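Local coordinates for protein TP_0956 (Treponema pallidum subsp. pallidum, PDB 3U64) that probably serves as the lipoprotein T-component of a TRAP transporter, using a tetratricopeptide-repeat-like helical scaffold suited to protein-protein interaction, at residues V150-L155 against D191-Y196. Sequence-based numbering, arbitrary orientation.
Sequences VDVGTL and DLWPSY. With SO4 (sulfate ion), chain E.
V152, in the first turn of helix 152-166, packs against the end of helix 176-192 and the turn leading to helix 196-211, its methyls meeting L192, W193 and Y196, in an all-helical fold of the tetratricopeptide-repeat clan. No hydrogen bond links the two segments, which meet through apolar surfaces. The two V152 methyls face different partners. CG1, anti to the backbone N (chi1 170°), lies over one face of the Y196 ring in a CH-pi contact, 3.8 Å from the centroid and 18° off the ring normal, somewhat toward the CG side of the rim. CG2 points to the C-terminal end of helix 176-192 and the residue after it, touching L192 CB at 3.7 Å and W193 CB at 3.9 Å. The indole approaches V152 obliquely, its CE3 lying 3.9 Å from V152 CB. One turn further along helix 152-166, L155 adds a looser contact, its CD1 4.3 Å from L192 CD1.

W193 is the first residue to depart from helical geometry, and a type I turn runs from it to Y196, closed by the Y196 N to W193 O bond. The turn brings the two aromatic side chains together, with Y196 CD1 above the centre of the indole. R149 makes a cation-pi contact with W193 and also binds a sulfate, probably from the crystallisation liquor, that lies beside P194 and S195, on the side of the turn away from V152. Sulfate O4 accepts a hydrogen bond from S195 N and a weak one from S195 OG. D151 forms a salt bridge with R66, tying the start of helix 152-166 to helix 66-89. At the far end of the Y196 ring, the hydroxyl reaches the backbone of G153, with Y196 OH 3.2 Å from G153 CA.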
loop_
_atom_site.group_PDB
_atom_site.type_symbol
_atom_site.label_atom_id
_atom_site.label_comp_id
_atom_site.label_asym_id
_atom_site.label_seq_id
_atom_site.Cartn_x
_atom_site.Cartn_y
_atom_site.Cartn_z
ATOM N N VAL A 150 9.233 24.580 25.093
ATOM C CA VAL A 150 9.775 23.381 24.473
ATOM C C VAL A 150 8.713 22.268 24.382
ATOM O O VAL A 150 8.796 21.405 23.508
ATOM C CB VAL A 150 11.049 22.914 25.236
ATOM C CG1 VAL A 150 11.361 21.464 24.981
ATOM C CG2 VAL A 150 12.230 23.785 24.845
ATOM N N ASP A 151 7.710 22.318 25.266
ATOM C CA ASP A 151 6.665 21.289 25.349
ATOM C C ASP A 151 5.417 21.593 24.520
ATOM O O ASP A 151 4.484 20.795 24.483
ATOM C CB ASP A 151 6.240 21.074 26.804
ATOM C CG ASP A 151 7.409 20.751 27.703
ATOM O OD1 ASP A 151 8.164 19.827 27.351
ATOM O OD2 ASP A 151 7.579 21.423 28.752
ATOM N N VAL A 152 5.406 22.742 23.857
ATOM C CA VAL A 152 4.212 23.209 23.176
ATOM C C VAL A 152 3.790 22.290 22.033
ATOM O O VAL A 152 2.625 21.939 21.932
ATOM C CB VAL A 152 4.364 24.655 22.700
ATOM C CG1 VAL A 152 3.209 25.026 21.784
ATOM C CG2 VAL A 152 4.435 25.595 23.921
ATOM N N GLY A 153 4.734 21.880 21.193
ATOM C CA GLY A 153 4.439 20.924 20.139
ATOM C C GLY A 153 3.714 19.703 20.679
ATOM O O GLY A 153 2.704 19.245 20.122
ATOM N N THR A 154 4.209 19.190 21.797
ATOM C CA THR A 154 3.679 17.954 22.364
ATOM C C THR A 154 2.273 18.177 22.911
ATOM O O THR A 154 1.364 17.378 22.662
ATOM C CB THR A 154 4.636 17.384 23.455
ATOM O OG1 THR A 154 5.959 17.306 22.915
ATOM C CG2 THR A 154 4.198 15.988 23.911
ATOM N N LEU A 155 2.097 19.277 23.639
ATOM C CA LEU A 155 0.799 19.638 24.203
ATOM C C LEU A 155 -0.247 19.709 23.097
ATOM O O LEU A 155 -1.378 19.213 23.231
ATOM C CB LEU A 155 0.904 20.988 24.941
ATOM C CG LEU A 155 1.729 20.845 26.217
ATOM C CD1 LEU A 155 2.059 22.182 26.851
ATOM C CD2 LEU A 155 0.990 19.962 27.196
ATOM N N ASP A 191 -1.145 29.721 26.251
ATOM C CA ASP A 191 -0.534 30.633 27.216
ATOM C C ASP A 191 0.959 30.710 26.961
ATOM O O ASP A 191 1.541 31.788 26.941
ATOM C CB ASP A 191 -0.775 30.164 28.660
ATOM C CG ASP A 191 -2.252 30.096 29.020
ATOM O OD1 ASP A 191 -3.039 30.884 28.459
ATOM O OD2 ASP A 191 -2.636 29.259 29.868
ATOM N N LEU A 192 1.573 29.546 26.772
ATOM C CA LEU A 192 3.014 29.443 26.576
ATOM C C LEU A 192 3.474 30.112 25.284
ATOM O O LEU A 192 4.500 30.806 25.260
ATOM C CB LEU A 192 3.421 27.958 26.567
ATOM C CG LEU A 192 3.686 27.385 27.960
ATOM C CD1 LEU A 192 3.864 25.874 27.967
ATOM C CD2 LEU A 192 4.920 28.104 28.595
ATOM N N TRP A 193 2.692 29.923 24.217
ATOM C CA TRP A 193 3.147 30.249 22.869
ATOM C C TRP A 193 1.963 30.470 21.903
ATOM O O TRP A 193 1.729 29.663 20.994
ATOM C CB TRP A 193 4.073 29.120 22.402
ATOM C CG TRP A 193 4.864 29.376 21.169
ATOM C CD1 TRP A 193 4.710 30.405 20.282
ATOM C CD2 TRP A 193 5.940 28.570 20.666
ATOM N NE1 TRP A 193 5.622 30.286 19.256
ATOM C CE2 TRP A 193 6.389 29.171 19.469
ATOM C CE3 TRP A 193 6.563 27.396 21.111
ATOM C CZ2 TRP A 193 7.435 28.640 18.711
ATOM C CZ3 TRP A 193 7.606 26.870 20.363
ATOM C CH2 TRP A 193 8.036 27.498 19.172
ATOM N N PRO A 194 1.228 31.586 22.092
ATOM C CA PRO A 194 -0.007 31.934 21.365
ATOM C C PRO A 194 0.116 31.729 19.859
ATOM O O PRO A 194 -0.842 31.280 19.217
ATOM C CB PRO A 194 -0.170 33.440 21.630
ATOM C CG PRO A 194 0.653 33.750 22.828
ATOM C CD PRO A 194 1.657 32.646 23.030
ATOM N N SER A 195 1.285 32.062 19.309
ATOM C CA SER A 195 1.477 32.150 17.860
ATOM C C SER A 195 1.890 30.827 17.234
ATOM O O SER A 195 2.020 30.729 16.012
ATOM C CB SER A 195 2.520 33.234 17.517
ATOM O OG SER A 195 3.844 32.696 17.546
ATOM N N TYR A 196 2.085 29.807 18.063
ATOM C CA TYR A 196 2.572 28.505 17.576
ATOM C C TYR A 196 1.957 27.975 16.257
ATOM O O TYR A 196 0.735 27.904 16.105
ATOM C CB TYR A 196 2.403 27.458 18.663
ATOM C CG TYR A 196 2.984 26.122 18.303
ATOM C CD1 TYR A 196 4.362 25.932 18.274
ATOM C CD2 TYR A 196 2.159 25.040 18.006
ATOM C CE1 TYR A 196 4.904 24.704 17.949
ATOM C CE2 TYR A 196 2.685 23.809 17.690
ATOM C CZ TYR A 196 4.069 23.645 17.664
ATOM O OH TYR A 196 4.619 22.429 17.339
HETATM S S SO4 E . 4.628 34.396 21.020
HETATM O O1 SO4 E . 5.759 33.633 20.486
HETATM O O2 SO4 E . 4.631 34.382 22.486
HETATM O O3 SO4 E . 4.754 35.770 20.528
HETATM O O4 SO4 E . 3.376 33.817 20.539
#